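Local coordinates for zinc phosphodiesterase ELAC protein 1 (Homo sapiens, PDB 3ZWF) that cuts and repairs the 3' ends of transfer RNAs as a dimeric two-zinc phosphodiesterase of the RNase Z family, at residues H272-D277 and T310-R315. Numbering follows the deposited sequence.
With ZN (zinc ion), chain D.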
ATOM      1  N   HIS A 272      19.003  -9.096  -9.988  1.00 26.71           N
ATOM      2  CA  HIS A 272      18.146  -9.807 -10.925  1.00 26.39           C
ATOM      3  C   HIS A 272      17.127 -10.656 -10.134  1.00 25.81           C
ATOM      4  O   HIS A 272      17.448 -11.232  -9.107  1.00 25.91           O
ATOM      5  CB  HIS A 272      19.008 -10.718 -11.823  1.00 27.12           C
ATOM      6  CG  HIS A 272      18.349 -11.144 -13.096  1.00 27.22           C
ATOM      7  ND1 HIS A 272      17.263 -11.998 -13.132  1.00 27.76           N
ATOM      8  CD2 HIS A 272      18.674 -10.886 -14.393  1.00 28.42           C
ATOM      9  CE1 HIS A 272      16.909 -12.181 -14.400  1.00 28.10           C
ATOM     10  NE2 HIS A 272      17.749 -11.528 -15.180  1.00 28.52           N
ATOM     11  N   GLU A 273      15.919 -10.752 -10.672  1.00 25.37           N
ATOM     12  CA  GLU A 273      14.965 -11.695 -10.064  1.00 25.03           C
ATOM     13  C   GLU A 273      15.291 -13.179 -10.297  1.00 25.44           C
ATOM     14  O   GLU A 273      15.939 -13.585 -11.255  1.00 25.95           O
ATOM     15  CB  GLU A 273      13.552 -11.452 -10.567  1.00 24.61           C
ATOM     16  CG  GLU A 273      13.336 -11.784 -12.032  1.00 24.93           C
ATOM     17  CD  GLU A 273      11.983 -12.447 -12.206  1.00 24.80           C
ATOM     18  OE1 GLU A 273      11.829 -13.611 -11.758  1.00 25.35           O
ATOM     19  OE2 GLU A 273      11.061 -11.782 -12.703  1.00 26.30           O
ATOM     20  N   ALA A 274      14.868 -13.990  -9.356  1.00 25.33           N
ATOM     21  CA  ALA A 274      14.823 -15.442  -9.542  1.00 25.69           C
ATOM     22  C   ALA A 274      13.603 -15.974  -8.803  1.00 25.41           C
ATOM     23  O   ALA A 274      13.724 -16.540  -7.723  1.00 25.52           O
ATOM     24  CB  ALA A 274      16.087 -16.126  -9.035  1.00 26.22           C
ATOM     25  N   THR A 275      12.448 -15.730  -9.409  1.00 25.18           N
ATOM     26  CA  THR A 275      11.164 -15.998  -8.747  1.00 24.99           C
ATOM     27  C   THR A 275      10.982 -17.467  -8.360  1.00 25.43           C
ATOM     28  O   THR A 275      10.560 -17.790  -7.230  1.00 25.86           O
ATOM     29  CB  THR A 275       9.947 -15.480  -9.564  1.00 24.83           C
ATOM     30  OG1 THR A 275      10.093 -14.072  -9.800  1.00 24.44           O
ATOM     31  CG2 THR A 275       8.659 -15.775  -8.801  1.00 24.80           C
ATOM     32  N   LEU A 276      11.343 -18.367  -9.278  1.00 25.92           N
ATOM     33  CA  LEU A 276      11.149 -19.784  -9.065  1.00 26.46           C
ATOM     34  C   LEU A 276      12.470 -20.505  -9.297  1.00 26.94           C
ATOM     35  O   LEU A 276      13.381 -19.971  -9.925  1.00 26.97           O
ATOM     36  CB  LEU A 276      10.123 -20.350 -10.041  1.00 26.87           C
ATOM     37  CG  LEU A 276       8.706 -19.833  -9.910  1.00 27.13           C
ATOM     38  CD1 LEU A 276       7.806 -20.493 -10.944  1.00 30.00           C
ATOM     39  CD2 LEU A 276       8.257 -20.163  -8.491  1.00 27.36           C
ATOM     40  N   ASP A 277      12.537 -21.721  -8.796  1.00 27.46           N
ATOM     41  CA  ASP A 277      13.723 -22.547  -8.978  1.00 29.45           C
ATOM     42  C   ASP A 277      13.762 -23.093 -10.405  1.00 28.77           C
ATOM     43  O   ASP A 277      12.766 -23.053 -11.145  1.00 28.67           O
ATOM     44  CB  ASP A 277      13.772 -23.691  -7.977  1.00 32.74           C
ATOM     45  CG  ASP A 277      12.555 -24.563  -8.055  1.00 38.78           C
ATOM     46  OD1 ASP A 277      11.494 -24.136  -7.562  1.00 49.54           O
ATOM     47  OD2 ASP A 277      12.640 -25.639  -8.670  1.00 39.40           O
ATOM     48  N   THR A 310      16.963 -11.881  -6.190  1.00 25.73           N
ATOM     49  CA  THR A 310      15.890 -11.364  -5.338  1.00 25.30           C
ATOM     50  C   THR A 310      14.563 -11.702  -5.959  1.00 24.77           C
ATOM     51  O   THR A 310      14.469 -12.475  -6.901  1.00 24.80           O
ATOM     52  CB  THR A 310      16.097  -9.855  -5.068  1.00 25.33           C
ATOM     53  OG1 THR A 310      15.262  -9.404  -3.995  1.00 25.16           O
ATOM     54  CG2 THR A 310      15.846  -9.028  -6.338  1.00 25.03           C
ATOM     55  N   HIS A 311      13.487 -11.188  -5.341  1.00 24.44           N
ATOM     56  CA  HIS A 311      12.115 -11.445  -5.823  1.00 24.07           C
ATOM     57  C   HIS A 311      11.796 -12.921  -5.830  1.00 24.26           C
ATOM     58  O   HIS A 311      11.300 -13.461  -6.801  1.00 24.24           O
ATOM     59  CB  HIS A 311      11.882 -10.825  -7.222  1.00 23.85           C
ATOM     60  CG  HIS A 311      10.450 -10.660  -7.621  1.00 23.57           C
ATOM     61  ND1 HIS A 311       9.744 -11.616  -8.319  1.00 23.67           N
ATOM     62  CD2 HIS A 311       9.630  -9.581  -7.541  1.00 23.31           C
ATOM     63  CE1 HIS A 311       8.528 -11.171  -8.577  1.00 23.51           C
ATOM     64  NE2 HIS A 311       8.451  -9.922  -8.156  1.00 23.26           N
ATOM     65  N   PHE A 312      11.998 -13.542  -4.679  1.00 24.55           N
ATOM     66  CA  PHE A 312      11.719 -14.940  -4.475  1.00 24.84           C
ATOM     67  C   PHE A 312      10.257 -15.258  -4.159  1.00 25.10           C
ATOM     68  O   PHE A 312       9.612 -14.527  -3.442  1.00 24.69           O
ATOM     69  CB  PHE A 312      12.583 -15.464  -3.329  1.00 25.31           C
ATOM     70  CG  PHE A 312      14.077 -15.339  -3.559  1.00 25.58           C
ATOM     71  CD1 PHE A 312      14.689 -16.139  -4.486  1.00 25.87           C
ATOM     72  CD2 PHE A 312      14.847 -14.441  -2.817  1.00 25.79           C
ATOM     73  CE1 PHE A 312      16.052 -16.011  -4.721  1.00 26.17           C
ATOM     74  CE2 PHE A 312      16.212 -14.303  -3.034  1.00 26.20           C
ATOM     75  CZ  PHE A 312      16.821 -15.118  -3.954  1.00 26.39           C
ATOM     76  N   SER A 313       9.749 -16.316  -4.788  1.00 25.87           N
ATOM     77  CA  SER A 313       8.421 -16.824  -4.513  1.00 26.84           C
ATOM     78  C   SER A 313       8.225 -16.928  -2.987  1.00 25.89           C
ATOM     79  O   SER A 313       9.114 -17.399  -2.243  1.00 25.81           O
ATOM     80  CB  SER A 313       8.216 -18.198  -5.165  1.00 32.12           C
ATOM     81  OG  SER A 313       6.928 -18.725  -4.826  1.00 36.61           O
ATOM     82  N   GLN A 314       7.038 -16.474  -2.549  1.00 25.57           N
ATOM     83  CA  GLN A 314       6.740 -16.465  -1.122  1.00 27.55           C
ATOM     84  C   GLN A 314       6.400 -17.895  -0.643  1.00 37.22           C
ATOM     85  O   GLN A 314       5.947 -18.744  -1.414  1.00 37.81           O
ATOM     86  CB  GLN A 314       5.579 -15.517  -0.818  1.00 25.98           C
ATOM     87  CG  GLN A 314       5.841 -14.061  -1.014  1.00 25.38           C
ATOM     88  CD  GLN A 314       6.676 -13.384   0.058  1.00 25.53           C
ATOM     89  OE1 GLN A 314       7.254 -14.029   0.937  1.00 26.02           O
ATOM     90  NE2 GLN A 314       6.783 -12.046  -0.051  1.00 25.22           N
ATOM     91  N   ARG A 315       6.653 -18.145   0.635  1.00 42.26           N
ATOM     92  CA  ARG A 315       6.332 -19.433   1.242  1.00 66.05           C
ATOM     93  C   ARG A 315       4.828 -19.385   1.499  1.00 84.97           C
ATOM     94  O   ARG A 315       4.394 -18.915   2.549  1.00106.28           O
ATOM     95  CB  ARG A 315       7.122 -19.649   2.542  1.00 61.74           C
TER
HETATM   96 ZN    ZN D1363       6.883  -8.660  -9.028  0.90 26.97          ZN
HETATM   97  O   HOH W   1       5.246  -7.884 -10.219  1.00 28.39           O
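Thr275 lies side by side with His311, both side chains pointing the same way, and its OG1 meets the edge of the imidazole. The contact belongs to the metallo-beta-lactamase fold, where loops at the ends of the strands carry the metal ligands. Here the strands are 269-273 and 306-310, bridged in parallel between Glu273 and Thr310. Thr310 N donates to His272 O, and Ala274 N donates to Thr310 O (2.9 Å). The loops that follow keep company as far as Ser313 N, which bonds to Thr275 O. Away from the metal, Ala274 O comes within 3.4 Å of Phe312 CD1, and Leu276 CD2 touches Ser313 CB.

His311 uses its two ring nitrogens for different tasks. His311 NE2 binds a catalytic zinc at 2.2 Å, and Asp64, His65 and Asp251 bind the same ion together with a water. His311 ND1 gives its N-H to Thr275 OG1 at 2.9 Å, in the ring plane. With both nitrogens held, the rotation of the ring is largely fixed. CG anti to the backbone N (chi1 -162°) carries the ring alongside Thr275. His311 CB packs on Glu273 CB at 3.8 Å.

Thr275 is the second-shell residue, and Glu273 positions it from behind. Ser290 N bonds to Glu273 OE1, while His289 ND1 and Cys252 N hold OE2, which fixes the carboxylate. Through the hydroxyl, the carboxylate would be expected to make the imidazole a somewhat stronger zinc donor. Thr275 OG1 sits beside its own backbone N (chi1 -57°), and both atoms donate to Glu273 OE1 from the same face of the carboxylate. The Thr275 OG1 to Glu273 OE1 bond is 2.7 Å long and comes from above the carboxylate plane.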